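Side-chain contact in uncharacterized protein YmzC (Bacillus subtilis, PDB 3KVP), which is of unknown function but belongs to the YmzC-like family and is probably made with a signal sequence for export from the cytoplasm: residues Y43-N46 and E51-L54. Residues are numbered along the deposited sequence; the frame is centred on the assembly and turned at random.
Sequences YEYN and EVKL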
loop_
_atom_site.group_PDB
_atom_site.type_symbol
_atom_site.label_atom_id
_atom_site.label_comp_id
_atom_site.label_asym_id
_atom_site.label_seq_id
_atom_site.Cartn_x
_atom_site.Cartn_y
_atom_site.Cartn_z
ATOM N N TYR D 43 -9.390 -6.699 -8.583
ATOM C CA TYR D 43 -10.110 -5.743 -9.397
ATOM C C TYR D 43 -9.245 -5.258 -10.532
ATOM O O TYR D 43 -8.015 -5.414 -10.500
ATOM C CB TYR D 43 -10.473 -4.527 -8.568
ATOM C CG TYR D 43 -11.414 -4.790 -7.436
ATOM C CD1 TYR D 43 -10.933 -5.154 -6.181
ATOM C CD2 TYR D 43 -12.792 -4.657 -7.603
ATOM C CE1 TYR D 43 -11.792 -5.378 -5.126
ATOM C CE2 TYR D 43 -13.672 -4.888 -6.541
ATOM C CZ TYR D 43 -13.156 -5.246 -5.307
ATOM O OH TYR D 43 -13.990 -5.477 -4.243
ATOM N N GLU D 44 -9.896 -4.647 -11.522
ATOM C CA GLU D 44 -9.210 -3.946 -12.598
ATOM C C GLU D 44 -9.817 -2.574 -12.786
ATOM O O GLU D 44 -11.035 -2.435 -12.834
ATOM C CB GLU D 44 -9.304 -4.705 -13.919
ATOM C CG GLU D 44 -8.432 -4.075 -15.014
ATOM C CD GLU D 44 -8.478 -4.820 -16.351
ATOM O OE1 GLU D 44 -9.320 -5.736 -16.508
ATOM O OE2 GLU D 44 -7.671 -4.478 -17.248
ATOM N N TYR D 45 -8.977 -1.554 -12.879
ATOM C CA TYR D 45 -9.471 -0.251 -13.295
ATOM C C TYR D 45 -9.146 0.002 -14.769
ATOM O O TYR D 45 -7.978 -0.016 -15.171
ATOM C CB TYR D 45 -8.895 0.861 -12.432
ATOM C CG TYR D 45 -9.278 2.237 -12.937
ATOM C CD1 TYR D 45 -10.602 2.637 -12.982
ATOM C CD2 TYR D 45 -8.314 3.122 -13.389
ATOM C CE1 TYR D 45 -10.963 3.895 -13.451
ATOM C CE2 TYR D 45 -8.654 4.378 -13.853
ATOM C CZ TYR D 45 -9.978 4.761 -13.878
ATOM O OH TYR D 45 -10.309 6.008 -14.346
ATOM N N ASN D 46 -10.169 0.225 -15.588
ATOM C CA ASN D 46 -9.911 0.547 -16.983
ATOM C C ASN D 46 -9.978 2.044 -17.217
ATOM O O ASN D 46 -11.061 2.623 -17.338
ATOM C CB ASN D 46 -10.884 -0.178 -17.898
ATOM C CG ASN D 46 -10.573 0.040 -19.366
ATOM O OD1 ASN D 46 -9.858 0.971 -19.745
ATOM N ND2 ASN D 46 -11.116 -0.825 -20.203
ATOM N N GLU D 51 -13.617 2.748 -15.716
ATOM C CA GLU D 51 -14.463 1.902 -14.886
ATOM C C GLU D 51 -13.681 0.761 -14.255
ATOM O O GLU D 51 -12.632 0.349 -14.760
ATOM C CB GLU D 51 -15.636 1.358 -15.694
ATOM C CG GLU D 51 -15.320 0.137 -16.523
ATOM C CD GLU D 51 -16.380 -0.127 -17.582
ATOM O OE1 GLU D 51 -17.271 0.734 -17.775
ATOM O OE2 GLU D 51 -16.317 -1.196 -18.225
ATOM N N VAL D 52 -14.187 0.252 -13.138
ATOM C CA VAL D 52 -13.534 -0.869 -12.502
ATOM C C VAL D 52 -14.409 -2.099 -12.523
ATOM O O VAL D 52 -15.620 -1.999 -12.438
ATOM C CB VAL D 52 -13.093 -0.549 -11.065
ATOM C CG1 VAL D 52 -13.685 0.747 -10.628
ATOM C CG2 VAL D 52 -13.436 -1.708 -10.109
ATOM N N LYS D 53 -13.770 -3.257 -12.656
ATOM C CA LYS D 53 -14.456 -4.540 -12.637
ATOM C C LYS D 53 -13.867 -5.451 -11.581
ATOM O O LYS D 53 -12.647 -5.568 -11.442
ATOM C CB LYS D 53 -14.357 -5.239 -13.996
ATOM C CG LYS D 53 -15.100 -4.533 -15.107
ATOM C CD LYS D 53 -15.073 -5.339 -16.401
ATOM C CE LYS D 53 -16.019 -4.732 -17.443
ATOM N NZ LYS D 53 -16.093 -5.547 -18.694
ATOM N N LEU D 54 -14.739 -6.108 -10.836
ATOM C CA LEU D 54 -14.292 -7.165 -9.960
ATOM C C LEU D 54 -13.932 -8.328 -10.876
ATOM O O LEU D 54 -14.788 -8.823 -11.596
ATOM C CB LEU D 54 -15.404 -7.560 -8.989
ATOM C CG LEU D 54 -15.064 -8.655 -7.977
ATOM C CD1 LEU D 54 -13.705 -8.394 -7.360
ATOM C CD2 LEU D 54 -16.146 -8.772 -6.898
#
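A beta hairpin brings Tyr43-Asn46 and Glu51-Leu54 together as antiparallel neighbours, at the turn end of strands 39-46 and 51-59 in a four-stranded meander sheet. Glu44 and Lys53 form a hydrogen-bonded pair, with Glu44 N to Lys53 O and Lys53 N to Glu44 O both at 2.9 Å. Asn46 and Glu51 make the next such pair, closing the hairpin beside the turn. Its two bonds differ: Asn46 N reaches Glu51 O at 2.6 Å in a nearly straight bond. The return bond from Glu51 N to Asn46 O is longer, at 3.0 Å. Within the turn, Arg49 forms a salt bridge with Glu51 OE2.

Tyr43, Tyr45, Val52 and Leu54 share the opposite face of the sheet from Glu44, Asn46, Glu51 and Lys53. There a second subunit packs, with its Ile42 against Tyr45 and Val52 and its Leu63 against Tyr43. The phenol OH of Tyr43 is hydrogen-bonded to Asp60 of that subunit, which ties down the far end of the ring. Val52 CG2 touches the near part of the same ring, 3.9 Å from Tyr43 CD2. Tyr45 turns its ring toward the turn end of the partner strand, bringing CD1 to 3.5 Å from Glu51 O. With Leu54 CG anti to the backbone N (chi1 -179°), the leucine side chain extends across to Tyr43 and lays one methyl over a ring face. This CH-pi contact puts Leu54 CD1 3.8 Å from the centroid of the Tyr43 ring, displaced toward the rim on the side of CE2.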